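Long-range contact in cobalamin biosynthesis protein CobN (Mycobacterium tuberculosis, PDB 7C6O), which is the large, catalytic subunit of cobaltochelatase, the ATP-dependent enzyme complex that inserts cobalt into the corrin ring during aerobic cobalamin biosynthesis: residues Val845-Glu857 / Arg908-Asp920. Residues are numbered along the deposited sequence; the frame is centred on the assembly and turned at random.
Sequences VDPKAVPSRLAWE and RPVWDDASRRVID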
ATOM      1  N   VAL A 845      -8.274   0.265   1.023  1.00 17.30           N
ATOM      2  CA  VAL A 845      -9.283   1.079   1.685  1.00 16.22           C
ATOM      3  C   VAL A 845      -9.708   2.223   0.776  1.00 14.63           C
ATOM      4  O   VAL A 845      -9.022   2.578  -0.186  1.00 15.15           O
ATOM      5  CB  VAL A 845      -8.770   1.643   3.030  1.00 15.58           C
ATOM      6  CG1 VAL A 845      -8.425   0.512   3.988  1.00 17.28           C
ATOM      7  CG2 VAL A 845      -7.566   2.552   2.808  1.00 14.52           C
ATOM      8  N   ASP A 846     -10.863   2.790   1.091  1.00 14.42           N
ATOM      9  CA  ASP A 846     -11.274   4.064   0.520  1.00 15.31           C
ATOM     10  C   ASP A 846     -10.390   5.140   1.130  1.00 12.91           C
ATOM     11  O   ASP A 846     -10.512   5.412   2.333  1.00 14.45           O
ATOM     12  CB  ASP A 846     -12.756   4.329   0.810  1.00 17.27           C
ATOM     13  CG  ASP A 846     -13.239   5.674   0.282  1.00 18.92           C
ATOM     14  OD1 ASP A 846     -12.458   6.409  -0.355  1.00 19.62           O
ATOM     15  OD2 ASP A 846     -14.424   5.999   0.511  1.00 21.18           O
ATOM     16  N   PRO A 847      -9.491   5.766   0.366  1.00 13.52           N
ATOM     17  CA  PRO A 847      -8.538   6.710   0.968  1.00 16.16           C
ATOM     18  C   PRO A 847      -9.172   8.000   1.452  1.00 16.32           C
ATOM     19  O   PRO A 847      -8.508   8.754   2.175  1.00 16.41           O
ATOM     20  CB  PRO A 847      -7.548   6.974  -0.171  1.00 16.00           C
ATOM     21  CG  PRO A 847      -8.370   6.785  -1.412  1.00 14.97           C
ATOM     22  CD  PRO A 847      -9.331   5.667  -1.096  1.00 12.96           C
ATOM     23  N   LYS A 848     -10.417   8.284   1.073  1.00 16.49           N
ATOM     24  CA  LYS A 848     -11.144   9.441   1.579  1.00 15.49           C
ATOM     25  C   LYS A 848     -11.960   9.122   2.825  1.00 18.74           C
ATOM     26  O   LYS A 848     -12.656  10.005   3.339  1.00 19.03           O
ATOM     27  CB  LYS A 848     -12.064  10.003   0.486  1.00 15.26           C
ATOM     28  CG  LYS A 848     -11.314  10.540  -0.730  1.00 19.46           C
ATOM     29  CD  LYS A 848     -12.238  10.744  -1.925  1.00 21.95           C
ATOM     30  CE  LYS A 848     -13.249  11.852  -1.675  1.00 27.53           C
ATOM     31  NZ  LYS A 848     -12.594  13.178  -1.502  1.00 31.44           N
ATOM     32  N   ALA A 849     -11.888   7.885   3.323  1.00 19.78           N
ATOM     33  CA  ALA A 849     -12.668   7.446   4.474  1.00 18.35           C
ATOM     34  C   ALA A 849     -11.777   7.049   5.645  1.00 17.62           C
ATOM     35  O   ALA A 849     -12.155   6.204   6.462  1.00 16.35           O
ATOM     36  CB  ALA A 849     -13.589   6.289   4.089  1.00 16.03           C
ATOM     37  N   VAL A 850     -10.591   7.647   5.740  1.00 16.03           N
ATOM     38  CA  VAL A 850      -9.684   7.377   6.853  1.00 16.56           C
ATOM     39  C   VAL A 850      -9.354   8.697   7.545  1.00 17.46           C
ATOM     40  O   VAL A 850      -9.097   9.706   6.870  1.00 19.17           O
ATOM     41  CB  VAL A 850      -8.417   6.637   6.386  1.00 17.99           C
ATOM     42  CG1 VAL A 850      -8.772   5.251   5.866  1.00 17.33           C
ATOM     43  CG2 VAL A 850      -7.678   7.423   5.319  1.00 21.07           C
ATOM     44  N   PRO A 851      -9.366   8.750   8.885  1.00 18.33           N
ATOM     45  CA  PRO A 851      -9.662   7.618   9.768  1.00 17.20           C
ATOM     46  C   PRO A 851     -11.144   7.262   9.840  1.00 19.99           C
ATOM     47  O   PRO A 851     -12.003   8.145   9.767  1.00 17.80           O
ATOM     48  CB  PRO A 851      -9.170   8.109  11.132  1.00 15.14           C
ATOM     49  CG  PRO A 851      -9.346   9.588  11.067  1.00 15.46           C
ATOM     50  CD  PRO A 851      -9.034   9.970   9.645  1.00 16.00           C
ATOM     51  N   SER A 852     -11.430   5.969   9.968  1.00 19.30           N
ATOM     52  CA  SER A 852     -12.780   5.537  10.281  1.00 21.15           C
ATOM     53  C   SER A 852     -13.121   5.909  11.722  1.00 21.68           C
ATOM     54  O   SER A 852     -12.268   6.348  12.500  1.00 19.68           O
ATOM     55  CB  SER A 852     -12.926   4.029  10.079  1.00 21.15           C
ATOM     56  OG  SER A 852     -12.211   3.308  11.071  1.00 19.88           O
ATOM     57  N   ARG A 853     -14.392   5.726  12.080  1.00 23.13           N
ATOM     58  CA  ARG A 853     -14.802   5.989  13.455  1.00 24.34           C
ATOM     59  C   ARG A 853     -14.113   5.038  14.426  1.00 22.05           C
ATOM     60  O   ARG A 853     -13.744   5.436  15.539  1.00 20.74           O
ATOM     61  CB  ARG A 853     -16.322   5.891  13.578  1.00 31.09           C
ATOM     62  CG  ARG A 853     -17.069   6.984  12.825  1.00 33.98           C
ATOM     63  CD  ARG A 853     -18.572   6.887  13.038  1.00 37.92           C
ATOM     64  NE  ARG A 853     -19.283   7.981  12.380  1.00 40.58           N
ATOM     65  CZ  ARG A 853     -19.528   9.159  12.946  1.00 40.55           C
ATOM     66  NH1 ARG A 853     -19.120   9.400  14.185  1.00 39.04           N
ATOM     67  NH2 ARG A 853     -20.183  10.096  12.274  1.00 41.82           N
ATOM     68  N   LEU A 854     -13.923   3.776  14.026  1.00 19.80           N
ATOM     69  CA  LEU A 854     -13.191   2.845  14.879  1.00 17.42           C
ATOM     70  C   LEU A 854     -11.734   3.261  15.020  1.00 18.29           C
ATOM     71  O   LEU A 854     -11.154   3.154  16.108  1.00 20.15           O
ATOM     72  CB  LEU A 854     -13.287   1.422  14.327  1.00 18.94           C
ATOM     73  CG  LEU A 854     -14.626   0.704  14.488  1.00 23.54           C
ATOM     74  CD1 LEU A 854     -14.528  -0.717  13.949  1.00 21.52           C
ATOM     75  CD2 LEU A 854     -15.056   0.704  15.947  1.00 24.17           C
ATOM     76  N   ALA A 855     -11.120   3.728  13.929  1.00 16.84           N
ATOM     77  CA  ALA A 855      -9.743   4.201  14.007  1.00 19.04           C
ATOM     78  C   ALA A 855      -9.634   5.463  14.850  1.00 18.93           C
ATOM     79  O   ALA A 855      -8.632   5.652  15.551  1.00 16.99           O
ATOM     80  CB  ALA A 855      -9.190   4.447  12.602  1.00 16.59           C
ATOM     81  N   TRP A 856     -10.648   6.331  14.796  1.00 20.33           N
ATOM     82  CA  TRP A 856     -10.663   7.506  15.661  1.00 17.21           C
ATOM     83  C   TRP A 856     -10.619   7.104  17.128  1.00 18.55           C
ATOM     84  O   TRP A 856      -9.888   7.709  17.920  1.00 17.66           O
ATOM     85  CB  TRP A 856     -11.898   8.359  15.368  1.00 18.07           C
ATOM     86  CG  TRP A 856     -12.106   9.467  16.356  1.00 20.30           C
ATOM     87  CD1 TRP A 856     -13.148   9.604  17.228  1.00 21.98           C
ATOM     88  CD2 TRP A 856     -11.244  10.589  16.581  1.00 20.49           C
ATOM     89  NE1 TRP A 856     -12.990  10.745  17.979  1.00 22.56           N
ATOM     90  CE2 TRP A 856     -11.829  11.367  17.601  1.00 24.10           C
ATOM     91  CE3 TRP A 856     -10.035  11.010  16.019  1.00 18.29           C
ATOM     92  CZ2 TRP A 856     -11.248  12.543  18.068  1.00 23.48           C
ATOM     93  CZ3 TRP A 856      -9.459  12.178  16.484  1.00 20.72           C
ATOM     94  CH2 TRP A 856     -10.065  12.930  17.499  1.00 22.59           C
ATOM     95  N   GLU A 857     -11.405   6.092  17.510  0.51 18.55           N
ATOM     96  CA  GLU A 857     -11.367   5.602  18.885  0.51 19.51           C
ATOM     97  C   GLU A 857      -9.969   5.135  19.261  0.51 17.94           C
ATOM     98  O   GLU A 857      -9.476   5.438  20.353  0.51 17.11           O
ATOM     99  CB  GLU A 857     -12.368   4.460  19.070  0.51 20.99           C
ATOM    100  CG  GLU A 857     -13.814   4.814  18.783  0.51 23.11           C
ATOM    101  CD  GLU A 857     -14.763   3.703  19.185  0.51 25.86           C
ATOM    102  OE1 GLU A 857     -14.405   2.911  20.082  0.51 29.60           O
ATOM    103  OE2 GLU A 857     -15.864   3.616  18.603  0.51 30.16           O
ATOM    104  N   ARG A 908     -11.219  16.921  15.968  1.00 23.13           N
ATOM    105  CA  ARG A 908     -12.074  15.778  15.690  1.00 23.04           C
ATOM    106  C   ARG A 908     -12.390  15.700  14.202  1.00 22.33           C
ATOM    107  O   ARG A 908     -12.604  16.735  13.559  1.00 21.76           O
ATOM    108  CB  ARG A 908     -13.379  15.885  16.482  1.00 29.58           C
ATOM    109  CG  ARG A 908     -14.153  14.586  16.606  1.00 37.20           C
ATOM    110  CD  ARG A 908     -15.524  14.825  17.216  1.00 42.24           C
ATOM    111  NE  ARG A 908     -15.462  15.754  18.338  1.00 45.25           N
ATOM    112  CZ  ARG A 908     -15.238  15.396  19.597  1.00 46.12           C
ATOM    113  NH1 ARG A 908     -15.052  14.120  19.904  1.00 46.81           N
ATOM    114  NH2 ARG A 908     -15.199  16.316  20.552  1.00 46.05           N
ATOM    115  N   PRO A 909     -12.412  14.503  13.624  1.00 22.52           N
ATOM    116  CA  PRO A 909     -12.875  14.363  12.241  1.00 20.09           C
ATOM    117  C   PRO A 909     -14.383  14.538  12.155  1.00 20.89           C
ATOM    118  O   PRO A 909     -15.115  14.366  13.131  1.00 20.60           O
ATOM    119  CB  PRO A 909     -12.464  12.934  11.860  1.00 20.62           C
ATOM    120  CG  PRO A 909     -11.552  12.462  12.959  1.00 21.80           C
ATOM    121  CD  PRO A 909     -11.952  13.220  14.180  1.00 21.62           C
ATOM    122  N   VAL A 910     -14.838  14.891  10.954  1.00 21.65           N
ATOM    123  CA  VAL A 910     -16.257  15.025  10.643  1.00 23.60           C
ATOM    124  C   VAL A 910     -16.561  14.093   9.480  1.00 22.54           C
ATOM    125  O   VAL A 910     -15.970  14.226   8.402  1.00 24.07           O
ATOM    126  CB  VAL A 910     -16.638  16.476  10.302  1.00 25.05           C
ATOM    127  CG1 VAL A 910     -18.109  16.565   9.926  1.00 26.79           C
ATOM    128  CG2 VAL A 910     -16.331  17.392  11.475  1.00 23.19           C
ATOM    129  N   TRP A 911     -17.472  13.149   9.701  1.00 22.40           N
ATOM    130  CA  TRP A 911     -17.799  12.132   8.713  1.00 21.71           C
ATOM    131  C   TRP A 911     -19.122  12.437   8.025  1.00 25.59           C
ATOM    132  O   TRP A 911     -20.047  12.990   8.625  1.00 22.67           O
ATOM    133  CB  TRP A 911     -17.890  10.746   9.357  1.00 22.73           C
ATOM    134  CG  TRP A 911     -16.592  10.199   9.869  1.00 22.50           C
ATOM    135  CD1 TRP A 911     -15.693   9.439   9.178  1.00 23.87           C
ATOM    136  CD2 TRP A 911     -16.058  10.351  11.189  1.00 24.26           C
ATOM    137  NE1 TRP A 911     -14.627   9.115   9.985  1.00 20.87           N
ATOM    138  CE2 TRP A 911     -14.827   9.662  11.225  1.00 22.16           C
ATOM    139  CE3 TRP A 911     -16.499  11.006  12.345  1.00 25.04           C
ATOM    140  CZ2 TRP A 911     -14.033   9.611  12.370  1.00 22.31           C
ATOM    141  CZ3 TRP A 911     -15.710  10.954  13.479  1.00 25.08           C
ATOM    142  CH2 TRP A 911     -14.489  10.262  13.484  1.00 23.98           C
ATOM    143  N   ASP A 912     -19.198  12.063   6.751  1.00 25.99           N
ATOM    144  CA  ASP A 912     -20.467  11.934   6.044  1.00 29.84           C
ATOM    145  C   ASP A 912     -20.980  10.522   6.300  1.00 32.69           C
ATOM    146  O   ASP A 912     -20.385   9.548   5.831  1.00 31.38           O
ATOM    147  CB  ASP A 912     -20.288  12.194   4.552  1.00 30.74           C
ATOM    148  CG  ASP A 912     -21.556  11.941   3.762  1.00 37.99           C
ATOM    149  OD1 ASP A 912     -22.414  12.848   3.702  1.00 41.28           O
ATOM    150  OD2 ASP A 912     -21.700  10.833   3.206  1.00 39.78           O
ATOM    151  N   ASP A 913     -22.079  10.404   7.048  1.00 35.98           N
ATOM    152  CA  ASP A 913     -22.523   9.086   7.493  1.00 39.04           C
ATOM    153  C   ASP A 913     -22.960   8.187   6.342  1.00 35.55           C
ATOM    154  O   ASP A 913     -22.928   6.961   6.488  1.00 38.48           O
ATOM    155  CB  ASP A 913     -23.653   9.222   8.514  1.00 44.57           C
ATOM    156  CG  ASP A 913     -23.138   9.469   9.921  0.44 47.52           C
ATOM    157  OD1 ASP A 913     -21.908   9.613  10.089  1.00 48.45           O
ATOM    158  OD2 ASP A 913     -23.960   9.511  10.861  0.46 48.98           O
ATOM    159  N   ALA A 914     -23.356   8.759   5.205  1.00 30.05           N
ATOM    160  CA  ALA A 914     -23.713   7.941   4.051  1.00 32.00           C
ATOM    161  C   ALA A 914     -22.487   7.231   3.482  1.00 35.52           C
ATOM    162  O   ALA A 914     -22.401   5.999   3.504  1.00 37.87           O
ATOM    163  CB  ALA A 914     -24.384   8.805   2.981  1.00 30.84           C
ATOM    164  N   SER A 915     -21.521   7.998   2.975  1.00 32.58           N
ATOM    165  CA  SER A 915     -20.337   7.432   2.341  1.00 27.91           C
ATOM    166  C   SER A 915     -19.265   6.999   3.336  1.00 25.13           C
ATOM    167  O   SER A 915     -18.325   6.300   2.936  1.00 20.33           O
ATOM    168  CB  SER A 915     -19.730   8.446   1.371  1.00 27.06           C
ATOM    169  OG  SER A 915     -19.229   9.569   2.079  1.00 28.08           O
ATOM    170  N   ARG A 916     -19.383   7.398   4.604  1.00 23.29           N
ATOM    171  CA  ARG A 916     -18.400   7.178   5.664  1.00 24.36           C
ATOM    172  C   ARG A 916     -17.093   7.914   5.411  1.00 22.01           C
ATOM    173  O   ARG A 916     -16.096   7.648   6.092  1.00 20.94           O
ATOM    174  CB  ARG A 916     -18.120   5.687   5.890  1.00 26.04           C
ATOM    175  CG  ARG A 916     -19.383   4.877   6.130  1.00 31.10           C
ATOM    176  CD  ARG A 916     -19.076   3.431   6.450  1.00 33.41           C
ATOM    177  NE  ARG A 916     -20.293   2.630   6.484  1.00 37.31           N
ATOM    178  CZ  ARG A 916     -20.328   1.333   6.772  1.00 37.55           C
ATOM    179  NH1 ARG A 916     -19.206   0.685   7.056  1.00 35.85           N
ATOM    180  NH2 ARG A 916     -21.486   0.686   6.776  1.00 37.55           N
ATOM    181  N   ARG A 917     -17.074   8.850   4.467  1.00 20.51           N
ATOM    182  CA  ARG A 917     -15.861   9.587   4.156  1.00 20.94           C
ATOM    183  C   ARG A 917     -15.690  10.769   5.105  1.00 22.06           C
ATOM    184  O   ARG A 917     -16.663  11.334   5.616  1.00 23.14           O
ATOM    185  CB  ARG A 917     -15.890  10.057   2.699  1.00 19.25           C
ATOM    186  CG  ARG A 917     -15.864   8.894   1.704  1.00 20.84           C
ATOM    187  CD  ARG A 917     -15.815   9.346   0.251  1.00 21.37           C
ATOM    188  NE  ARG A 917     -15.147   8.348  -0.582  1.00 21.20           N
ATOM    189  CZ  ARG A 917     -14.986   8.443  -1.899  1.00 23.56           C
ATOM    190  NH1 ARG A 917     -15.459   9.494  -2.557  1.00 25.32           N
ATOM    191  NH2 ARG A 917     -14.353   7.481  -2.560  1.00 21.16           N
ATOM    192  N   VAL A 918     -14.433  11.124   5.358  1.00 20.08           N
ATOM    193  CA  VAL A 918     -14.115  12.290   6.177  1.00 20.60           C
ATOM    194  C   VAL A 918     -14.258  13.530   5.307  1.00 20.89           C
ATOM    195  O   VAL A 918     -13.627  13.636   4.250  1.00 18.76           O
ATOM    196  CB  VAL A 918     -12.703  12.190   6.771  1.00 20.23           C
ATOM    197  CG1 VAL A 918     -12.389  13.432   7.595  1.00 19.03           C
ATOM    198  CG2 VAL A 918     -12.571  10.932   7.621  1.00 23.46           C
ATOM    199  N   ILE A 919     -15.094  14.468   5.745  1.00 24.01           N
ATOM    200  CA  ILE A 919     -15.433  15.635   4.939  1.00 26.44           C
ATOM    201  C   ILE A 919     -15.017  16.949   5.579  1.00 24.25           C
ATOM    202  O   ILE A 919     -14.996  17.974   4.882  1.00 25.16           O
ATOM    203  CB  ILE A 919     -16.940  15.668   4.608  1.00 28.19           C
ATOM    204  CG1 ILE A 919     -17.765  15.757   5.893  1.00 31.86           C
ATOM    205  CG2 ILE A 919     -17.337  14.437   3.804  1.00 26.46           C
ATOM    206  CD1 ILE A 919     -19.256  15.841   5.655  1.00 35.15           C
ATOM    207  N   ASP A 920     -14.679  16.970   6.866  1.00 24.29           N
ATOM    208  CA  ASP A 920     -14.313  18.216   7.527  1.00 23.74           C
ATOM    209  C   ASP A 920     -13.566  17.896   8.817  1.00 23.79           C
ATOM    210  O   ASP A 920     -13.345  16.732   9.164  1.00 22.67           O
ATOM    211  CB  ASP A 920     -15.551  19.075   7.802  1.00 27.51           C
ATOM    212  CG  ASP A 920     -15.269  20.560   7.681  1.00 31.53           C
ATOM    213  OD1 ASP A 920     -14.094  20.959   7.821  1.00 33.10           O
ATOM    214  OD2 ASP A 920     -16.223  21.329   7.443  1.00 35.62           O
TER
HETATM  215  O   HOH W   1     -17.177   5.096   0.555  1.00 18.91           O
HETATM  216  O   HOH W   2     -10.966  12.685   3.432  1.00 20.59           O
HETATM  217  O   HOH W   3     -14.282  13.327   1.461  1.00 30.06           O
HETATM  218  O   HOH W   4     -14.810   6.046   7.599  1.00 21.54           O
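Val-918 N donates to Lys-848 O (2.9 Å) where the loop before helix 853-874 passes a two-stranded antiparallel hairpin, and the first turn of that helix runs nearly antiparallel to strand 908-911, their axes 10.1 Å apart at 170°. Trp-911 fills the middle. Trp-911 NE1 reaches Pro-851 O (2.8 Å), donor and acceptor each lying close to the other's plane; a cis peptide bond precedes this proline. Arg-853 CG sits over one face of Trp-911, 3.8 Å from the six-membered-ring centroid, a CH-pi contact, with the guanidinium following inclined to the ring; Pro-909 CB touches the opposite face. From there Arg-853 NH2 continues to the syn side of Asp-913 OD1 (2.8 Å), a salt bridge at the exposed margin. The edge of Trp-911 points toward the face of Trp-856 in an offset edge-to-face pair, planes at 67°. A trans chi1 swings the Trp-856 indole away from its own backbone N and onto the strand, where Pro-909 CD makes a CH-pi contact 3.5 Å from its six-membered-ring centroid; Ala-899 and Leu-902 of helix 896-905 also touch this indole. The extended Arg-917 chain runs to the Asp-846 carboxylate beside the type I turn from Asp-846 to Ala-849. Arg-917 NE gives Asp-846 OD2 a short, nearly straight bond (2.7 Å, 169°) on the syn side, and NH2 adds a weak one to OD1. The bent Lys-848 chain lays CD over the Arg-917 guanidinium centre, 3.5 Å above the plane. Asp-846 OD1 also accepts from Lys-848 N in an Asx turn, so one carboxylate both shapes the turn and grips the hairpin. A partly buried cluster of two indoles and two prolines is thus joined by two salt bridges, one tying the hairpin turn to the first helical residue, the other Arg-917 to the preceding loop turn.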